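Local coordinates for protein teicoplanin pseudoaglycone deacetylases Orf2 (Actinoplanes teichomyceticus, PDB 3DFF) that is a zinc-dependent hydrolase of the PIG-L family that probably removes the acetyl group from the teicoplanin pseudoaglycone, at residues Arg168-His176 against Ala197-Arg205. Sequence-based numbering, arbitrary orientation.
Sequences RDAALFATH and AVELPQGFR
Phe204 reaches toward the helical segment 168-176 and lies among Leu172, Phe173 and His176. Leu172 CB sits over one face of the Phe204 ring, a CH-pi contact 4.1 Å from the centroid. The edge of Phe204 is turned to the face of His176 in an offset edge-to-face pair, with planes at 83° and centroids 5.4 Å apart. The helix itself brings His176 CB to 3.8 Å from Phe204 CZ, and chi1 (-178°, CG anti to the backbone N) places CG and ND1 beside that same atom. The Phe173 side chain crosses that of Phe204 at about a right angle, with Phe204 CE2 at the edge of the Phe173 ring.

Pro201 fits between Leu172, Phe173 and Asp169. Pro201 CD meets Leu172 CD1 at 3.7 Å, its CB touches Phe173 CE1, and its CG rests on Asp169 OD1. Asp169 OD1 takes two hydrogen bonds, from Arg168 NE and NH2, each 3.0 Å long. The side-on salt bridge, with NH1 bonded to Ala156 O, should fix the rotation of the guanidinium; Leu200 CD2 covers one face. Water 1 accepts from Arg168 NH2 and donates to Glu199 O at 2.7 Å, so the polar link is indirect.

A type II beta turn from Pro201 to Phe204 leads into strand 204-211, an outermost strand of the mixed seven-stranded sheet, antiparallel to its neighbour 263-269. The contact packs helix 162-178, which carries the zinc ligand His164, against this approach. Val267 of strand 263-269 touches Leu172 and Phe204, Leu184 of strand 182-185 Arg168 and Leu200, and Val133 of helix 126-147 Phe173.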
loop_
_atom_site.group_PDB
_atom_site.type_symbol
_atom_site.label_atom_id
_atom_site.label_comp_id
_atom_site.label_asym_id
_atom_site.label_seq_id
_atom_site.Cartn_x
_atom_site.Cartn_y
_atom_site.Cartn_z
ATOM N N ARG A 168 -2.594 -0.041 -7.884
ATOM C CA ARG A 168 -2.729 -1.388 -8.399
ATOM C C ARG A 168 -2.876 -1.343 -9.910
ATOM O O ARG A 168 -2.146 -2.033 -10.626
ATOM C CB ARG A 168 -3.915 -2.096 -7.749
ATOM C CG ARG A 168 -4.207 -3.479 -8.361
ATOM C CD ARG A 168 -5.630 -3.911 -8.074
ATOM N NE ARG A 168 -6.607 -3.034 -8.731
ATOM C CZ ARG A 168 -7.879 -2.922 -8.364
ATOM N NH1 ARG A 168 -8.362 -3.613 -7.328
ATOM N NH2 ARG A 168 -8.672 -2.087 -9.018
ATOM N N ASP A 169 -3.793 -0.506 -10.391
ATOM C CA ASP A 169 -4.074 -0.421 -11.831
ATOM C C ASP A 169 -2.814 0.047 -12.574
ATOM O O ASP A 169 -2.413 -0.562 -13.561
ATOM C CB ASP A 169 -5.264 0.506 -12.107
ATOM C CG ASP A 169 -6.591 -0.066 -11.598
ATOM O OD1 ASP A 169 -6.631 -1.213 -11.083
ATOM O OD2 ASP A 169 -7.625 0.614 -11.755
ATOM N N ALA A 170 -2.183 1.107 -12.088
ATOM C CA ALA A 170 -0.950 1.614 -12.727
ATOM C C ALA A 170 0.133 0.526 -12.785
ATOM O O ALA A 170 0.811 0.371 -13.804
ATOM C CB ALA A 170 -0.422 2.808 -11.980
ATOM N N ALA A 171 0.308 -0.210 -11.689
ATOM C CA ALA A 171 1.284 -1.318 -11.674
ATOM C C ALA A 171 0.932 -2.421 -12.686
ATOM O O ALA A 171 1.836 -2.973 -13.340
ATOM C CB ALA A 171 1.437 -1.907 -10.267
ATOM N N LEU A 172 -0.356 -2.738 -12.823
ATOM C CA LEU A 172 -0.800 -3.765 -13.784
ATOM C C LEU A 172 -0.472 -3.308 -15.203
ATOM O O LEU A 172 0.088 -4.077 -15.999
ATOM C CB LEU A 172 -2.286 -4.061 -13.639
ATOM C CG LEU A 172 -2.658 -4.775 -12.329
ATOM C CD1 LEU A 172 -4.172 -5.050 -12.319
ATOM C CD2 LEU A 172 -1.896 -6.079 -12.093
ATOM N N PHE A 173 -0.795 -2.054 -15.511
ATOM C CA PHE A 173 -0.527 -1.517 -16.845
ATOM C C PHE A 173 0.969 -1.494 -17.143
ATOM O O PHE A 173 1.397 -1.929 -18.228
ATOM C CB PHE A 173 -1.133 -0.112 -17.017
ATOM C CG PHE A 173 -2.629 -0.055 -16.823
ATOM C CD1 PHE A 173 -3.443 -1.137 -17.138
ATOM C CD2 PHE A 173 -3.233 1.115 -16.347
ATOM C CE1 PHE A 173 -4.824 -1.067 -16.964
ATOM C CE2 PHE A 173 -4.605 1.185 -16.170
ATOM C CZ PHE A 173 -5.405 0.091 -16.473
ATOM N N ALA A 174 1.758 -0.993 -16.197
ATOM C CA ALA A 174 3.198 -0.841 -16.400
ATOM C C ALA A 174 3.852 -2.213 -16.566
ATOM O O ALA A 174 4.596 -2.417 -17.520
ATOM C CB ALA A 174 3.836 -0.059 -15.256
ATOM N N THR A 175 3.540 -3.157 -15.672
ATOM C CA THR A 175 4.128 -4.509 -15.730
ATOM C C THR A 175 3.688 -5.262 -16.982
ATOM O O THR A 175 4.453 -6.070 -17.530
ATOM C CB THR A 175 3.814 -5.383 -14.475
ATOM O OG1 THR A 175 2.390 -5.504 -14.305
ATOM C CG2 THR A 175 4.495 -4.834 -13.220
ATOM N N HIS A 176 2.471 -5.002 -17.442
ATOM C CA HIS A 176 1.988 -5.632 -18.663
ATOM C C HIS A 176 2.807 -5.154 -19.856
ATOM O O HIS A 176 3.311 -5.973 -20.643
ATOM C CB HIS A 176 0.511 -5.322 -18.858
ATOM C CG HIS A 176 -0.088 -5.968 -20.059
ATOM N ND1 HIS A 176 -1.086 -5.372 -20.796
ATOM C CD2 HIS A 176 0.170 -7.156 -20.659
ATOM C CE1 HIS A 176 -1.428 -6.172 -21.794
ATOM N NE2 HIS A 176 -0.682 -7.260 -21.729
ATOM N N ALA A 197 -12.994 -9.856 -2.391
ATOM C CA ALA A 197 -13.163 -9.799 -3.850
ATOM C C ALA A 197 -12.807 -8.413 -4.379
ATOM O O ALA A 197 -13.141 -7.408 -3.753
ATOM C CB ALA A 197 -14.591 -10.178 -4.241
ATOM N N VAL A 198 -12.102 -8.366 -5.511
ATOM C CA VAL A 198 -11.791 -7.101 -6.179
ATOM C C VAL A 198 -12.095 -7.162 -7.677
ATOM O O VAL A 198 -12.117 -8.238 -8.281
ATOM C CB VAL A 198 -10.307 -6.625 -5.957
ATOM C CG1 VAL A 198 -10.046 -6.275 -4.491
ATOM C CG2 VAL A 198 -9.301 -7.652 -6.461
ATOM N N GLU A 199 -12.356 -5.997 -8.256
ATOM C CA GLU A 199 -12.598 -5.878 -9.683
ATOM C C GLU A 199 -11.328 -5.289 -10.292
ATOM O O GLU A 199 -10.944 -4.161 -9.978
ATOM C CB GLU A 199 -13.818 -4.973 -9.939
ATOM C CG GLU A 199 -14.015 -4.521 -11.410
ATOM C CD GLU A 199 -15.056 -5.341 -12.180
ATOM O OE1 GLU A 199 -14.970 -5.395 -13.438
ATOM O OE2 GLU A 199 -15.961 -5.926 -11.537
ATOM N N LEU A 200 -10.672 -6.073 -11.146
ATOM C CA LEU A 200 -9.453 -5.650 -11.826
ATOM C C LEU A 200 -9.794 -4.986 -13.168
ATOM O O LEU A 200 -10.880 -5.187 -13.695
ATOM C CB LEU A 200 -8.549 -6.864 -12.059
ATOM C CG LEU A 200 -8.021 -7.559 -10.796
ATOM C CD1 LEU A 200 -7.170 -8.758 -11.159
ATOM C CD2 LEU A 200 -7.211 -6.597 -9.897
ATOM N N PRO A 201 -8.857 -4.204 -13.732
ATOM C CA PRO A 201 -9.121 -3.674 -15.082
ATOM C C PRO A 201 -9.282 -4.786 -16.098
ATOM O O PRO A 201 -8.698 -5.862 -15.931
ATOM C CB PRO A 201 -7.875 -2.840 -15.405
ATOM C CG PRO A 201 -7.209 -2.586 -14.072
ATOM C CD PRO A 201 -7.563 -3.757 -13.192
ATOM N N GLN A 202 -10.064 -4.503 -17.133
ATOM C CA GLN A 202 -10.364 -5.477 -18.188
ATOM C C GLN A 202 -9.078 -6.106 -18.708
ATOM O O GLN A 202 -8.080 -5.422 -18.922
ATOM C CB GLN A 202 -11.143 -4.810 -19.323
ATOM C CG GLN A 202 -11.704 -5.778 -20.379
ATOM C CD GLN A 202 -12.963 -6.548 -19.934
ATOM O OE1 GLN A 202 -13.366 -7.523 -20.588
ATOM N NE2 GLN A 202 -13.593 -6.108 -18.846
ATOM N N GLY A 203 -9.112 -7.422 -18.892
ATOM C CA GLY A 203 -7.965 -8.143 -19.409
ATOM C C GLY A 203 -7.060 -8.819 -18.404
ATOM O O GLY A 203 -6.213 -9.625 -18.784
ATOM N N PHE A 204 -7.208 -8.479 -17.120
ATOM C CA PHE A 204 -6.417 -9.092 -16.047
ATOM C C PHE A 204 -7.274 -9.928 -15.106
ATOM O O PHE A 204 -8.427 -9.598 -14.864
ATOM C CB PHE A 204 -5.739 -8.014 -15.189
ATOM C CG PHE A 204 -4.782 -7.143 -15.949
ATOM C CD1 PHE A 204 -3.440 -7.539 -16.128
ATOM C CD2 PHE A 204 -5.206 -5.938 -16.485
ATOM C CE1 PHE A 204 -2.543 -6.733 -16.837
ATOM C CE2 PHE A 204 -4.322 -5.126 -17.196
ATOM C CZ PHE A 204 -2.983 -5.523 -17.364
ATOM N N ARG A 205 -6.683 -10.983 -14.550
ATOM C CA ARG A 205 -7.359 -11.772 -13.515
ATOM C C ARG A 205 -6.393 -12.395 -12.528
ATOM O O ARG A 205 -5.197 -12.522 -12.789
ATOM C CB ARG A 205 -8.249 -12.841 -14.140
ATOM C CG ARG A 205 -7.472 -13.965 -14.739
ATOM C CD ARG A 205 -8.411 -15.102 -15.127
ATOM N NE ARG A 205 -7.638 -16.172 -15.741
ATOM C CZ ARG A 205 -7.055 -17.152 -15.065
ATOM N NH1 ARG A 205 -7.192 -17.234 -13.751
ATOM N NH2 ARG A 205 -6.351 -18.071 -15.707
HETATM O O HOH W 1 -11.604 -1.915 -8.625
#